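Local coordinates for N-acylhomoserine lactone dependent regulatory protein (Burkholderia cenocepacia, PDB 5L10) that probably binds N-acylhomoserine lactone signals and DNA to regulate transcription as a LuxR-family factor, this chain being its autoinducer-binding part, at residues 14-19 with 26-31; 31-36 with 154-159; 57-62 with 166-171; 83-88 with 129-134; 95-100 with 108-113. All blocks are in the same frame, centred on the assembly; numbering follows the deposited sequence.

Contact 1: 14-19 with 26-31; sequences DALQRA and FPPIAA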
# COMPACT_ATOMS: atom_id res chain seq x y z
N ASP A 14 -9.74 -8.40 -9.29
CA ASP A 14 -10.15 -9.76 -9.61
C ASP A 14 -9.14 -10.43 -10.53
O ASP A 14 -8.82 -11.61 -10.36
CB ASP A 14 -11.54 -9.76 -10.22
CG ASP A 14 -12.63 -10.02 -9.19
OD1 ASP A 14 -12.42 -9.69 -8.01
OD2 ASP A 14 -13.69 -10.56 -9.57
N ALA A 15 -8.61 -9.68 -11.51
CA ALA A 15 -7.57 -10.23 -12.37
C ALA A 15 -6.31 -10.55 -11.59
O ALA A 15 -5.60 -11.51 -11.91
CB ALA A 15 -7.26 -9.26 -13.51
N LEU A 16 -6.02 -9.77 -10.54
CA LEU A 16 -4.83 -10.01 -9.75
C LEU A 16 -4.95 -11.25 -8.86
O LEU A 16 -3.93 -11.74 -8.38
CB LEU A 16 -4.51 -8.78 -8.89
CG LEU A 16 -4.07 -7.54 -9.66
CD1 LEU A 16 -3.75 -6.40 -8.71
CD2 LEU A 16 -2.87 -7.85 -10.54
N GLN A 17 -6.17 -11.75 -8.65
CA GLN A 17 -6.37 -13.00 -7.93
C GLN A 17 -6.07 -14.22 -8.78
O GLN A 17 -5.92 -15.32 -8.23
CB GLN A 17 -7.80 -13.09 -7.39
CG GLN A 17 -8.20 -11.95 -6.48
CD GLN A 17 -7.24 -11.77 -5.32
OE1 GLN A 17 -6.79 -12.73 -4.70
NE2 GLN A 17 -6.92 -10.51 -5.02
N ARG A 18 -5.98 -14.07 -10.10
CA ARG A 18 -5.64 -15.17 -11.00
C ARG A 18 -4.34 -14.87 -11.75
O ARG A 18 -4.18 -15.26 -12.91
CB ARG A 18 -6.78 -15.43 -11.99
CG ARG A 18 -8.14 -15.60 -11.34
CD ARG A 18 -9.23 -15.79 -12.38
NE ARG A 18 -9.26 -14.70 -13.36
CZ ARG A 18 -10.03 -13.62 -13.25
NH1 ARG A 18 -10.84 -13.48 -12.21
NH2 ARG A 18 -9.99 -12.69 -14.19
N ALA A 19 -3.42 -14.17 -11.09
CA ALA A 19 -2.13 -13.79 -11.68
C ALA A 19 -1.03 -14.30 -10.77
O ALA A 19 -0.59 -13.60 -9.85
CB ALA A 19 -2.04 -12.28 -11.86
N PHE A 26 1.18 -7.68 -14.21
CA PHE A 26 1.36 -6.31 -14.67
C PHE A 26 0.24 -5.82 -15.58
O PHE A 26 -0.26 -4.70 -15.35
CB PHE A 26 2.73 -6.16 -15.33
CG PHE A 26 2.96 -4.80 -15.90
CD1 PHE A 26 3.04 -4.62 -17.27
CD2 PHE A 26 3.05 -3.69 -15.07
CE1 PHE A 26 3.23 -3.36 -17.80
CE2 PHE A 26 3.24 -2.43 -15.60
CZ PHE A 26 3.33 -2.27 -16.97
N PRO A 27 -0.22 -6.57 -16.59
CA PRO A 27 -1.26 -6.04 -17.50
C PRO A 27 -2.51 -5.54 -16.77
O PRO A 27 -3.08 -4.52 -17.18
CB PRO A 27 -1.58 -7.24 -18.40
CG PRO A 27 -0.31 -7.97 -18.46
CD PRO A 27 0.31 -7.85 -17.09
N PRO A 28 -2.99 -6.22 -15.71
CA PRO A 28 -4.12 -5.63 -14.98
C PRO A 28 -3.82 -4.26 -14.40
O PRO A 28 -4.67 -3.35 -14.50
CB PRO A 28 -4.40 -6.65 -13.87
CG PRO A 28 -3.92 -7.92 -14.41
CD PRO A 28 -2.69 -7.57 -15.21
N ILE A 29 -2.64 -4.07 -13.81
CA ILE A 29 -2.32 -2.78 -13.21
C ILE A 29 -2.13 -1.72 -14.29
O ILE A 29 -2.55 -0.57 -14.12
CB ILE A 29 -1.07 -2.91 -12.32
CG1 ILE A 29 -1.30 -3.96 -11.22
CG2 ILE A 29 -0.71 -1.57 -11.71
CD1 ILE A 29 -0.07 -4.25 -10.39
N ALA A 30 -1.51 -2.09 -15.41
CA ALA A 30 -1.32 -1.13 -16.49
C ALA A 30 -2.65 -0.78 -17.16
O ALA A 30 -2.88 0.38 -17.53
CB ALA A 30 -0.34 -1.69 -17.52
N ALA A 31 -3.55 -1.76 -17.30
CA ALA A 31 -4.86 -1.47 -17.88
C ALA A 31 -5.67 -0.55 -16.98
O ALA A 31 -6.38 0.34 -17.48
CB ALA A 31 -5.61 -2.78 -18.15
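Where P28 leans on A15 and L16, no hydrogen bond passes between the segments, and the shortest sound polar bond is one inside the second helix, from A31 N to P27 O at 2.8 Å. That bond runs from the kinked turn to the next turn of helix 22-35. At P27 and P28 the ring nitrogens have no hydrogen to give, so the bonds to the preceding turn are missing, and the helix bends there.

The second of the two prolines is also the one that meets segment 14-19. P28 turns its ring toward that segment, and two of its carbons share the work: CG lies 3.7 Å from A15 CB, and CB lies 3.9 Å from L16 CD2. The leucine holds its CG anti to its own carbonyl carbon (chi1 -68°), a setting that carries CD2 to the CB and CG of the proline, the two side chains lying at a slant to each other. The same methyl comes to I29 CG1 at 4.2 Å, bridging two consecutive residues of the neighbouring helix.

L16 also touches A159 and Y163 of helix 143-169, and Q17 NE2 is hydrogen-bonded to Y163 OH, so the end of helix 3-16 is held against a third helix as well. On another flank D14 approaches R150 of the second subunit in a long, weak ion pair.

The pairing of helices 3-16 and 22-35 at this point is thus wholly apolar: in the absence of any directional bond, the spacing probably rests on the fit of A15 and L16 methyls against the proline ring.

Contact 2: 31-36 with 154-159; sequences AAAAAL and ASLSHA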
# COMPACT_ATOMS: atom_id res chain seq x y z
N ALA A 31 -3.55 -1.76 -17.30
CA ALA A 31 -4.86 -1.47 -17.88
C ALA A 31 -5.67 -0.55 -16.98
O ALA A 31 -6.38 0.34 -17.48
CB ALA A 31 -5.61 -2.78 -18.15
N ALA A 32 -5.57 -0.73 -15.66
CA ALA A 32 -6.28 0.16 -14.75
C ALA A 32 -5.71 1.57 -14.79
O ALA A 32 -6.46 2.56 -14.85
CB ALA A 32 -6.23 -0.39 -13.33
N ALA A 33 -4.38 1.69 -14.77
CA ALA A 33 -3.75 3.01 -14.86
C ALA A 33 -4.13 3.71 -16.16
O ALA A 33 -4.41 4.92 -16.16
CB ALA A 33 -2.23 2.87 -14.74
N ALA A 34 -4.15 2.97 -17.27
CA ALA A 34 -4.57 3.57 -18.54
C ALA A 34 -6.00 4.08 -18.46
O ALA A 34 -6.30 5.19 -18.93
CB ALA A 34 -4.44 2.55 -19.67
N ALA A 35 -6.90 3.30 -17.85
CA ALA A 35 -8.28 3.73 -17.71
C ALA A 35 -8.41 4.97 -16.84
O ALA A 35 -9.36 5.74 -16.99
CB ALA A 35 -9.13 2.60 -17.14
N LEU A 36 -7.46 5.19 -15.92
CA LEU A 36 -7.44 6.38 -15.09
C LEU A 36 -6.79 7.57 -15.78
O LEU A 36 -6.71 8.64 -15.17
CB LEU A 36 -6.71 6.09 -13.77
CG LEU A 36 -7.37 5.07 -12.84
CD1 LEU A 36 -6.49 4.80 -11.63
CD2 LEU A 36 -8.74 5.55 -12.42
N ALA A 154 -3.98 5.14 -4.84
CA ALA A 154 -3.61 4.38 -3.64
C ALA A 154 -3.94 2.91 -3.82
O ALA A 154 -3.13 2.03 -3.50
CB ALA A 154 -4.34 4.95 -2.43
N SER A 155 -5.14 2.62 -4.33
CA SER A 155 -5.53 1.24 -4.60
C SER A 155 -4.52 0.56 -5.52
O SER A 155 -4.01 -0.52 -5.20
CB SER A 155 -6.93 1.24 -5.22
OG SER A 155 -7.38 -0.08 -5.46
N LEU A 156 -4.21 1.18 -6.66
CA LEU A 156 -3.24 0.60 -7.59
C LEU A 156 -1.87 0.44 -6.95
O LEU A 156 -1.15 -0.52 -7.24
CB LEU A 156 -3.13 1.47 -8.84
CG LEU A 156 -4.19 1.29 -9.91
CD1 LEU A 156 -3.87 2.14 -11.13
CD2 LEU A 156 -4.27 -0.18 -10.27
N SER A 157 -1.49 1.39 -6.10
CA SER A 157 -0.18 1.34 -5.46
C SER A 157 -0.08 0.15 -4.51
O SER A 157 0.92 -0.57 -4.50
CB SER A 157 0.07 2.65 -4.72
OG SER A 157 1.31 2.59 -4.05
N HIS A 158 -1.12 -0.07 -3.70
CA HIS A 158 -1.16 -1.26 -2.86
C HIS A 158 -1.13 -2.52 -3.71
O HIS A 158 -0.46 -3.50 -3.36
CB HIS A 158 -2.42 -1.24 -1.98
CG HIS A 158 -2.74 -2.56 -1.35
ND1 HIS A 158 -3.36 -3.58 -2.04
CD2 HIS A 158 -2.55 -3.01 -0.09
CE1 HIS A 158 -3.52 -4.62 -1.23
NE2 HIS A 158 -3.04 -4.30 -0.04
N ALA A 159 -1.83 -2.51 -4.85
CA ALA A 159 -1.89 -3.69 -5.70
C ALA A 159 -0.52 -4.01 -6.29
O ALA A 159 -0.14 -5.18 -6.38
CB ALA A 159 -2.91 -3.48 -6.81
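No flat group enters the meeting of A32, A33 and L36 with L156; the one ring in the two segments, H158, serves the dimer instead, meeting H120 of the second subunit with the ring planes at about 55°. What remains is a leucine received by a helix rich in alanine.

L156 holds its CG anti to its carbonyl carbon (chi1 -81°), and its two methyls divide the surface offered to them. CD2 sits 3.6 Å from A32 CB. CD1 comes to A33, 3.7 Å from the backbone atom A33 N and 4.0 Å from A33 CB, and meets L36 CD1 tip to tip at 3.8 Å. Small side chains on 31-36 let the leucine come close enough to touch main chain, while L36, just past the helix end, supplies the bulk.

All four touching residues are buried. Helix 22-35 is packed here on the long helix 143-169, whose S155 and A159 also touch F13 of helix 3-16, and whose S157 rests on W118 and H120 of strand 116-123. The long helix therefore lies between helices of its own chain, the sheet and its counterpart in the second subunit.

Contact 3: 57-62 with 166-171; sequences QIVGNH and PRLADP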
# COMPACT_ATOMS: atom_id res chain seq x y z
N GLN A 57 15.49 -3.27 -11.31
CA GLN A 57 14.70 -4.06 -12.24
C GLN A 57 13.46 -3.27 -12.63
O GLN A 57 12.72 -2.80 -11.76
CB GLN A 57 14.30 -5.40 -11.61
CG GLN A 57 13.28 -6.17 -12.43
CD GLN A 57 13.13 -7.60 -11.99
OE1 GLN A 57 13.05 -8.51 -12.81
NE2 GLN A 57 13.10 -7.82 -10.68
N ILE A 58 13.24 -3.11 -13.93
CA ILE A 58 12.20 -2.23 -14.45
C ILE A 58 11.28 -3.01 -15.37
O ILE A 58 11.75 -3.62 -16.34
CB ILE A 58 12.79 -1.02 -15.20
CG1 ILE A 58 13.68 -0.19 -14.26
CG2 ILE A 58 11.68 -0.17 -15.79
CD1 ILE A 58 14.43 0.93 -14.95
N VAL A 59 9.99 -2.99 -15.07
CA VAL A 59 8.96 -3.47 -15.99
C VAL A 59 7.98 -2.32 -16.23
O VAL A 59 7.75 -1.49 -15.34
CB VAL A 59 8.22 -4.72 -15.45
CG1 VAL A 59 9.21 -5.86 -15.24
CG2 VAL A 59 7.49 -4.41 -14.17
N GLY A 60 7.43 -2.27 -17.43
CA GLY A 60 6.46 -1.24 -17.75
C GLY A 60 6.21 -1.15 -19.23
O GLY A 60 6.87 -1.80 -20.05
N ASN A 61 5.21 -0.34 -19.58
CA ASN A 61 4.89 -0.02 -20.96
C ASN A 61 5.47 1.33 -21.39
O ASN A 61 4.96 1.95 -22.33
CB ASN A 61 3.38 -0.05 -21.19
CG ASN A 61 2.62 0.84 -20.22
OD1 ASN A 61 3.17 1.75 -19.62
ND2 ASN A 61 1.32 0.56 -20.07
N HIS A 62 6.52 1.79 -20.71
CA HIS A 62 7.22 3.01 -21.05
C HIS A 62 7.91 2.87 -22.41
O HIS A 62 8.07 1.76 -22.92
CB HIS A 62 8.24 3.34 -19.97
CG HIS A 62 9.18 2.21 -19.69
ND1 HIS A 62 8.84 1.13 -18.90
CD2 HIS A 62 10.45 1.97 -20.11
CE1 HIS A 62 9.85 0.29 -18.84
NE2 HIS A 62 10.84 0.77 -19.57
N PRO A 166 6.32 -8.74 -5.04
CA PRO A 166 6.75 -10.04 -4.51
C PRO A 166 6.98 -11.09 -5.59
O PRO A 166 7.76 -12.03 -5.36
CB PRO A 166 5.60 -10.45 -3.59
CG PRO A 166 4.43 -9.75 -4.15
CD PRO A 166 4.95 -8.43 -4.61
N ARG A 167 6.33 -10.97 -6.74
CA ARG A 167 6.52 -11.91 -7.83
C ARG A 167 7.62 -11.48 -8.79
O ARG A 167 7.99 -12.25 -9.68
CB ARG A 167 5.20 -12.10 -8.58
CG ARG A 167 4.05 -12.36 -7.63
CD ARG A 167 2.99 -13.27 -8.21
NE ARG A 167 1.97 -13.59 -7.22
CZ ARG A 167 0.90 -12.83 -6.98
NH1 ARG A 167 0.02 -13.20 -6.07
NH2 ARG A 167 0.72 -11.71 -7.65
N LEU A 168 8.15 -10.27 -8.62
CA LEU A 168 9.42 -9.88 -9.23
C LEU A 168 10.60 -10.27 -8.35
O LEU A 168 11.61 -10.77 -8.85
CB LEU A 168 9.44 -8.37 -9.49
CG LEU A 168 8.53 -7.85 -10.59
CD1 LEU A 168 8.44 -6.34 -10.53
CD2 LEU A 168 9.04 -8.30 -11.95
N ALA A 169 10.48 -10.05 -7.04
CA ALA A 169 11.58 -10.37 -6.13
C ALA A 169 11.79 -11.88 -6.04
O ALA A 169 12.93 -12.36 -6.09
CB ALA A 169 11.30 -9.78 -4.75
N ASP A 170 10.71 -12.64 -5.90
CA ASP A 170 10.77 -14.09 -5.73
C ASP A 170 9.79 -14.76 -6.69
O ASP A 170 8.64 -15.04 -6.32
CB ASP A 170 10.45 -14.49 -4.28
CG ASP A 170 11.50 -14.01 -3.30
OD1 ASP A 170 11.69 -12.78 -3.18
OD2 ASP A 170 12.13 -14.86 -2.64
N PRO A 171 10.20 -15.02 -7.92
CA PRO A 171 9.32 -15.72 -8.86
C PRO A 171 9.03 -17.14 -8.38
O PRO A 171 9.87 -17.78 -7.74
CB PRO A 171 10.11 -15.72 -10.17
CG PRO A 171 11.14 -14.66 -10.02
CD PRO A 171 11.47 -14.61 -8.56
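Strand 56-60 delivers Q57 and V59, and the last turn of helix 143-169 delivers L168; the nearest CA atoms, those of Q57 and L168, are 8.4 Å apart, a gap bridged by side chains, with one approach to a main-chain oxygen. Q57 and V59 are two positions apart in an extended chain and both turn toward the helix, whereas I58 between them turns away, onto V42. The helix is kinked at P166 and R167, whose nitrogens lack a bond to the turn before, and it gives out at D170, the first residue beyond it with non-helical angles.

L168 is the single residue of its segment in contact. Its CD2 meets V59 CG1 tip to tip at 4.1 Å, and the same methyl passes 4.1 Å from Q57 OE1. Q57 stretches out across the leucine: with CG anti to the backbone N (chi1 170°) and the chain extended beyond, its amide is carried up to the helix. There Q57 NE2 lies 3.9 Å from L168 CB and 3.8 Å from L168 O, which is too long to count as a hydrogen bond. The amide therefore acts here as a packing surface.

The leucine continues onto Y43 and A22, while A169 O accepts a hydrogen bond from R47 NH2, tying the helix end to the chain after strand 40-46.

The arrangement is that of a long C-terminal helix whose end packs on the edge strand 56-60 and its neighbour 40-46 in the GAF-like autoinducer-binding domain; in LuxR-type regulators the chain beyond such a helix leads to the DNA-binding domain, which this construct lacks.

Contact 4: 83-88 with 129-134; sequences KRVASQ and LGVLTL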
# COMPACT_ATOMS: atom_id res chain seq x y z
N LYS A 83 14.88 8.99 -5.02
CA LYS A 83 15.33 9.65 -3.80
C LYS A 83 14.17 10.26 -3.03
O LYS A 83 14.22 10.35 -1.80
CB LYS A 83 16.37 10.73 -4.14
CG LYS A 83 17.54 10.26 -5.00
CD LYS A 83 18.32 9.13 -4.35
CE LYS A 83 19.52 8.71 -5.20
NZ LYS A 83 20.46 9.84 -5.44
N ARG A 84 13.12 10.69 -3.73
CA ARG A 84 11.99 11.33 -3.08
C ARG A 84 11.00 10.32 -2.51
O ARG A 84 10.46 10.53 -1.42
CB ARG A 84 11.29 12.28 -4.05
CG ARG A 84 12.11 13.53 -4.36
CD ARG A 84 11.35 14.52 -5.22
NE ARG A 84 10.13 14.99 -4.56
CZ ARG A 84 9.21 15.72 -5.16
NH1 ARG A 84 9.36 16.07 -6.44
NH2 ARG A 84 8.12 16.11 -4.50
N VAL A 85 10.74 9.21 -3.22
CA VAL A 85 9.82 8.21 -2.69
C VAL A 85 10.47 7.31 -1.65
O VAL A 85 9.76 6.72 -0.83
CB VAL A 85 9.21 7.35 -3.81
CG1 VAL A 85 8.61 8.22 -4.89
CG2 VAL A 85 10.26 6.42 -4.39
N ALA A 86 11.79 7.17 -1.67
CA ALA A 86 12.45 6.30 -0.71
C ALA A 86 12.51 6.92 0.68
O ALA A 86 12.61 6.20 1.68
CB ALA A 86 13.85 5.94 -1.18
N SER A 87 12.45 8.25 0.77
CA SER A 87 12.63 8.92 2.05
C SER A 87 11.32 9.15 2.79
O SER A 87 11.33 9.27 4.02
CB SER A 87 13.34 10.26 1.84
OG SER A 87 12.61 11.09 0.95
N GLN A 88 10.20 9.22 2.08
CA GLN A 88 8.91 9.56 2.63
C GLN A 88 7.87 8.53 2.21
O GLN A 88 8.00 7.89 1.16
CB GLN A 88 8.48 10.96 2.18
CG GLN A 88 8.30 11.09 0.68
CD GLN A 88 6.94 11.61 0.31
OE1 GLN A 88 6.31 12.32 1.09
NE2 GLN A 88 6.46 11.25 -0.87
N LEU A 129 13.04 -1.95 -2.21
CA LEU A 129 12.18 -0.81 -2.54
C LEU A 129 11.52 -1.07 -3.89
O LEU A 129 12.20 -1.34 -4.88
CB LEU A 129 12.98 0.49 -2.58
CG LEU A 129 12.20 1.73 -3.01
CD1 LEU A 129 11.02 1.99 -2.08
CD2 LEU A 129 13.09 2.96 -3.09
N GLY A 130 10.19 -0.99 -3.91
CA GLY A 130 9.42 -1.09 -5.14
C GLY A 130 8.69 0.22 -5.38
O GLY A 130 8.05 0.77 -4.48
N VAL A 131 8.81 0.73 -6.61
CA VAL A 131 8.29 2.04 -6.97
C VAL A 131 7.31 1.86 -8.12
O VAL A 131 7.71 1.40 -9.21
CB VAL A 131 9.41 3.01 -7.35
CG1 VAL A 131 8.83 4.31 -7.87
CG2 VAL A 131 10.32 3.25 -6.16
N LEU A 132 6.05 2.22 -7.90
CA LEU A 132 5.06 2.30 -8.96
C LEU A 132 5.00 3.73 -9.46
O LEU A 132 4.87 4.66 -8.67
CB LEU A 132 3.68 1.86 -8.48
CG LEU A 132 2.56 2.04 -9.51
CD1 LEU A 132 2.70 1.04 -10.66
CD2 LEU A 132 1.19 1.93 -8.86
N THR A 133 5.11 3.89 -10.78
CA THR A 133 5.12 5.21 -11.40
C THR A 133 4.06 5.25 -12.49
O THR A 133 4.08 4.43 -13.41
CB THR A 133 6.51 5.52 -11.97
OG1 THR A 133 7.46 5.60 -10.90
CG2 THR A 133 6.50 6.83 -12.71
N LEU A 134 3.13 6.20 -12.37
CA LEU A 134 2.07 6.40 -13.34
C LEU A 134 2.31 7.73 -14.04
O LEU A 134 2.34 8.78 -13.39
CB LEU A 134 0.70 6.38 -12.67
CG LEU A 134 0.41 5.18 -11.78
CD1 LEU A 134 -0.96 5.30 -11.15
CD2 LEU A 134 0.55 3.89 -12.58
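V85, L129 and V131 account for most of the buried surface where helix 80-87 packs on strand 129-136, the middle strand of the five-stranded antiparallel sheet in this GAF-like domain. The strand sends L129 and V131 toward the helix, with G130 between them. Farther along, L132 and L134 face the other way, touching C41 and the helices behind the sheet.

V85 is the largest contributor. Its CG2 meets V131 CG2 at 3.6 Å, methyl against methyl, with the two branched side chains set at an angle to each other. In V131 it is the methyl anti to the carbonyl carbon that makes this touch (CG1 being the one anti to N, chi1 174°). V85 also reaches V92 and S119, so a single valine bridges the helix and three strands.

At the next residue, the CB of A86 rests against L129. The leucine is anti to N at CG (chi1 176°), which leaves CD2 against A86. I82 touches both L129 and V131 from the same helix, and A86 O is hydrogen-bonded to Y123 OH.

In relatives the signal molecule binds between this sheet and the helices on this side. Consistent with a pocket here, a glycerol, probably from the crystallisation liquor, lies about 4 Å from the V131 side chain and is hydrogen-bonded to T133 OG1. L129 ends with CD2 placed 3.6 Å from A86 CB and 4.2 Å from A86 CA.

Contact 5: 95-100 with 108-113; sequences NAFDEP and DAACFG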
# COMPACT_ATOMS: atom_id res chain seq x y z
N ASN A 95 6.58 16.84 -12.39
CA ASN A 95 6.44 17.39 -13.73
C ASN A 95 7.83 17.58 -14.30
O ASN A 95 8.62 18.37 -13.77
CB ASN A 95 5.68 18.73 -13.69
CG ASN A 95 5.45 19.33 -15.08
OD1 ASN A 95 6.31 19.28 -15.96
ND2 ASN A 95 4.28 19.92 -15.27
N ALA A 96 8.13 16.88 -15.40
CA ALA A 96 9.48 16.90 -15.95
C ALA A 96 9.92 18.31 -16.35
O ALA A 96 11.11 18.62 -16.31
CB ALA A 96 9.58 15.95 -17.14
N PHE A 97 8.98 19.17 -16.73
CA PHE A 97 9.34 20.53 -17.11
C PHE A 97 9.55 21.45 -15.91
O PHE A 97 10.09 22.54 -16.07
CB PHE A 97 8.27 21.15 -18.02
CG PHE A 97 8.10 20.43 -19.33
CD1 PHE A 97 9.06 20.54 -20.33
CD2 PHE A 97 6.97 19.67 -19.57
CE1 PHE A 97 8.90 19.89 -21.53
CE2 PHE A 97 6.81 19.01 -20.78
CZ PHE A 97 7.78 19.12 -21.76
N ASP A 98 9.16 21.02 -14.70
CA ASP A 98 9.09 21.91 -13.55
C ASP A 98 9.94 21.43 -12.37
O ASP A 98 9.74 21.90 -11.25
CB ASP A 98 7.64 22.07 -13.11
CG ASP A 98 7.24 23.51 -12.96
OD1 ASP A 98 7.96 24.27 -12.27
OD2 ASP A 98 6.20 23.90 -13.54
N GLU A 99 10.87 20.51 -12.59
CA GLU A 99 11.59 20.05 -11.41
C GLU A 99 12.98 20.69 -11.34
O GLU A 99 13.62 20.91 -12.38
CB GLU A 99 11.74 18.53 -11.42
CG GLU A 99 10.43 17.76 -11.29
CD GLU A 99 9.69 18.03 -9.99
OE1 GLU A 99 10.35 18.24 -8.95
OE2 GLU A 99 8.44 18.02 -10.00
N PRO A 100 13.45 20.99 -10.13
CA PRO A 100 14.76 21.63 -9.96
C PRO A 100 15.90 20.62 -9.93
O PRO A 100 15.80 19.54 -9.35
CB PRO A 100 14.62 22.33 -8.60
CG PRO A 100 13.67 21.45 -7.84
CD PRO A 100 12.73 20.83 -8.85
N ASP A 108 15.76 14.00 -20.62
CA ASP A 108 15.44 12.77 -21.34
C ASP A 108 14.01 12.32 -21.06
O ASP A 108 13.33 11.82 -21.96
CB ASP A 108 16.44 11.68 -20.97
CG ASP A 108 17.82 11.93 -21.56
OD1 ASP A 108 17.89 12.31 -22.75
OD2 ASP A 108 18.82 11.75 -20.84
N ALA A 109 13.55 12.48 -19.82
CA ALA A 109 12.18 12.11 -19.48
C ALA A 109 11.17 12.91 -20.31
O ALA A 109 10.27 12.34 -20.93
CB ALA A 109 11.93 12.32 -17.99
N ALA A 110 11.33 14.24 -20.33
CA ALA A 110 10.42 15.08 -21.10
C ALA A 110 10.47 14.76 -22.59
O ALA A 110 9.45 14.87 -23.29
CB ALA A 110 10.76 16.56 -20.87
N CYS A 111 11.63 14.34 -23.10
CA CYS A 111 11.76 14.06 -24.53
C CYS A 111 11.02 12.80 -24.95
O CYS A 111 10.80 12.61 -26.15
CB CYS A 111 13.24 13.93 -24.91
SG CYS A 111 14.16 15.49 -24.95
N PHE A 112 10.62 11.94 -24.01
CA PHE A 112 10.02 10.66 -24.36
C PHE A 112 8.67 10.46 -23.69
O PHE A 112 8.22 9.33 -23.51
CB PHE A 112 10.96 9.51 -24.03
CG PHE A 112 12.20 9.50 -24.87
CD1 PHE A 112 12.19 8.94 -26.14
CD2 PHE A 112 13.37 10.08 -24.41
CE1 PHE A 112 13.33 8.94 -26.92
CE2 PHE A 112 14.52 10.09 -25.19
CZ PHE A 112 14.50 9.51 -26.44
N GLY A 113 7.99 11.55 -23.32
CA GLY A 113 6.66 11.47 -22.78
C GLY A 113 6.58 11.24 -21.28
O GLY A 113 5.48 11.33 -20.72
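Apolar packing joins A96 and F97 to A109 and A110. A96 points its methyl at the helix, where A96 CB is 4.0 Å from A110 CB and 4.4 Å from A109 CB; the CA atoms of A96 and A110 are 5.5 Å apart, a close approach that the small alanines allow.

The aromatic share comes from F97. Its CG is anti to the carbonyl carbon (chi1 -63°), a setting that brings the far end of the ring back over the helix although the side chain does not start toward it. A110 CB makes an off-centre CH-pi contact, 4.3 Å from the centroid of the F97 ring and 28° off its normal, approaching obliquely. A110 is thus touched by both loop residues.

Hydrogen bonds lie within 95-100 and shape the loop that presents these groups. N95 to D98 is a type I beta turn, combined with an Asx turn: N95 OD1 accepts from F97 N, which lies in the carbonyl plane, at 2.8 Å. Further on, E99 turns back and takes N95 N on the anti lone pair of OE2, at 3.3 Å in a nearly straight bond (165°). These bonds shape the start of the link from the edge strand 92-95 to helix 103-111 in this GAF-like domain.

Charged and polar ties lie at the margins. D108 OD1 forms a salt bridge with R69 NH2, and A110 O accepts from R115 NE, while A96 shares a backbone hydrogen bond with R115.

Overall arrangement
Contacts 2 and 4 are the buried ones, contact 2 between two helices on one side of the sheet, contact 4 between a helix and the sheet on the other side, and they touch through A33 and L134 and through S157 and L132. Contact 3 is a surface contact at the sheet's edge; contacts 1 and 5 are partly buried and lie on opposite sides of the chain's centre, about 29 Å apart between centres. Helix 22-35 serves contacts 1 and 2, helix 143-169 contacts 2 and 3. None is held by a hydrogen bond between its segments. Methyl packing dominates the core, an amide joins in at contact 3, and an aromatic ring at contact 5, where E99 makes a long, weak ion pair with R84 of contact 4.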